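Local atomic coordinates of thioredoxin-like protein (Bacteroides caccae ATCC 43185, PDB entry 4YOD), a protein that is of uncharacterised function but pairs a helical N-terminal region with a thioredoxin fold, and is probably an oxidoreductase acting in thiol-disulfide chemistry. Residues A31-V35 with I66-V70. Numbering follows the deposited sequence.
Sequences AEFLV and ILNHV
This is an apolar helix-to-turn contact in the helical N-terminal region (family DUF5106), where helix 27-37 packs against the end of helix 53-66 and the type I turn leading to helix 72-85, a helix-turn-helix connection consistent with the family's TPR clan. A31-V35 is regular helix (phi/psi near -63/-45; V35 N to A31 O, 3.2 Å). In I66-V70, L67 (-64/-22) and N68 (-75/-16) are the turn's central residues, H69 N is hydrogen-bonded to I66 O at 3.1 Å, and V70 is extended (-128/163). The nearest CA pairs are E32-V70 (6.0 Å), A31-H69 (6.1 Å) and V35-L67 (6.4 Å).

A31, L34 and V35 direct their CA-CB bonds toward 66-70, as do I66 and V70 toward the helix. A31 CB lies 3.5 Å from H69 O and 3.9 Å from V70 CG1. V35 is the most covered residue: its CG2 lies 3.8 Å from both I66 CD1 and V70 CG1, its CG1 3.8 Å from L67 CD2. I66 (p, t) also brings CD1 to 3.7 Å from L34 CG. Helix 72-85 packs here too: V35 touches A78, L67 touches A75 and I79, and V70 touches A75. No direct hydrogen bond joins the two segments; instead one water donates to A31 O (3.1 Å) and to I66 O (2.7 Å).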
loop_
_atom_site.group_PDB
_atom_site.type_symbol
_atom_site.label_atom_id
_atom_site.label_comp_id
_atom_site.label_asym_id
_atom_site.label_seq_id
_atom_site.Cartn_x
_atom_site.Cartn_y
_atom_site.Cartn_z
ATOM N N ALA A 31 -8.551 -22.178 5.708
ATOM C CA ALA A 31 -8.311 -20.853 5.126
ATOM C C ALA A 31 -7.735 -20.996 3.719
ATOM O O ALA A 31 -8.195 -20.303 2.810
ATOM C CB ALA A 31 -7.367 -20.046 6.010
ATOM N N GLU A 32 -6.769 -21.934 3.537
ATOM C CA GLU A 32 -6.127 -22.238 2.248
ATOM C C GLU A 32 -7.162 -22.789 1.243
ATOM O O GLU A 32 -7.179 -22.336 0.096
ATOM C CB GLU A 32 -4.961 -23.231 2.436
ATOM C CG GLU A 32 -4.168 -23.495 1.165
ATOM C CD GLU A 32 -3.059 -24.527 1.260
ATOM O OE1 GLU A 32 -3.250 -25.565 1.938
ATOM O OE2 GLU A 32 -2.012 -24.317 0.604
ATOM N N PHE A 33 -8.024 -23.746 1.669
ATOM C CA PHE A 33 -9.060 -24.318 0.794
ATOM C C PHE A 33 -10.022 -23.225 0.276
ATOM O O PHE A 33 -10.354 -23.210 -0.910
ATOM C CB PHE A 33 -9.864 -25.421 1.514
ATOM C CG PHE A 33 -10.876 -26.100 0.615
ATOM C CD1 PHE A 33 -10.515 -27.192 -0.167
ATOM C CD2 PHE A 33 -12.176 -25.612 0.511
ATOM C CE1 PHE A 33 -11.441 -27.801 -1.018
ATOM C CE2 PHE A 33 -13.098 -26.212 -0.352
ATOM C CZ PHE A 33 -12.725 -27.307 -1.106
ATOM N N LEU A 34 -10.468 -22.336 1.172
ATOM C CA LEU A 34 -11.413 -21.266 0.860
ATOM C C LEU A 34 -10.846 -20.308 -0.194
ATOM O O LEU A 34 -11.569 -19.941 -1.120
ATOM C CB LEU A 34 -11.794 -20.513 2.146
ATOM C CG LEU A 34 -12.985 -19.538 2.093
ATOM C CD1 LEU A 34 -14.240 -20.184 1.468
ATOM C CD2 LEU A 34 -13.306 -19.013 3.487
ATOM N N VAL A 35 -9.556 -19.937 -0.074
ATOM C CA VAL A 35 -8.895 -19.042 -1.015
ATOM C C VAL A 35 -8.765 -19.721 -2.393
ATOM O O VAL A 35 -9.157 -19.128 -3.402
ATOM C CB VAL A 35 -7.516 -18.562 -0.462
ATOM C CG1 VAL A 35 -6.601 -18.046 -1.569
ATOM C CG2 VAL A 35 -7.686 -17.496 0.623
ATOM N N ILE A 66 -10.659 -12.756 2.865
ATOM C CA ILE A 66 -10.143 -14.106 3.171
ATOM C C ILE A 66 -8.670 -14.276 2.738
ATOM O O ILE A 66 -7.974 -15.120 3.304
ATOM C CB ILE A 66 -11.032 -15.263 2.652
ATOM C CG1 ILE A 66 -11.135 -15.287 1.117
ATOM C CG2 ILE A 66 -12.412 -15.237 3.328
ATOM C CD1 ILE A 66 -11.341 -16.624 0.537
ATOM N N LEU A 67 -8.174 -13.430 1.802
ATOM C CA LEU A 67 -6.773 -13.442 1.366
ATOM C C LEU A 67 -5.811 -13.069 2.501
ATOM O O LEU A 67 -4.635 -13.441 2.461
ATOM C CB LEU A 67 -6.554 -12.499 0.179
ATOM C CG LEU A 67 -7.167 -12.925 -1.155
ATOM C CD1 LEU A 67 -7.048 -11.806 -2.162
ATOM C CD2 LEU A 67 -6.569 -14.234 -1.671
ATOM N N ASN A 68 -6.314 -12.380 3.530
ATOM C CA ASN A 68 -5.502 -12.010 4.697
ATOM C C ASN A 68 -5.229 -13.187 5.644
ATOM O O ASN A 68 -4.374 -13.059 6.522
ATOM C CB ASN A 68 -6.204 -10.902 5.498
ATOM C CG ASN A 68 -6.219 -9.561 4.819
ATOM O OD1 ASN A 68 -5.182 -8.977 4.529
ATOM N ND2 ASN A 68 -7.399 -9.015 4.613
ATOM N N HIS A 69 -5.975 -14.295 5.519
ATOM C CA HIS A 69 -5.891 -15.414 6.471
ATOM C C HIS A 69 -4.988 -16.561 5.989
ATOM O O HIS A 69 -4.971 -17.621 6.610
ATOM C CB HIS A 69 -7.309 -15.948 6.808
ATOM C CG HIS A 69 -8.294 -14.888 7.227
ATOM N ND1 HIS A 69 -9.656 -15.055 7.034
ATOM C CD2 HIS A 69 -8.084 -13.680 7.815
ATOM C CE1 HIS A 69 -10.226 -13.953 7.499
ATOM N NE2 HIS A 69 -9.318 -13.092 7.972
ATOM N N VAL A 70 -4.217 -16.341 4.907
ATOM C CA VAL A 70 -3.313 -17.346 4.349
ATOM C C VAL A 70 -1.908 -16.748 4.193
ATOM O O VAL A 70 -1.805 -15.521 4.155
ATOM C CB VAL A 70 -3.833 -17.909 2.990
ATOM C CG1 VAL A 70 -5.146 -18.657 3.157
ATOM C CG2 VAL A 70 -3.950 -16.820 1.910
HETATM O O HOH W 1 -8.877 -17.572 4.126
#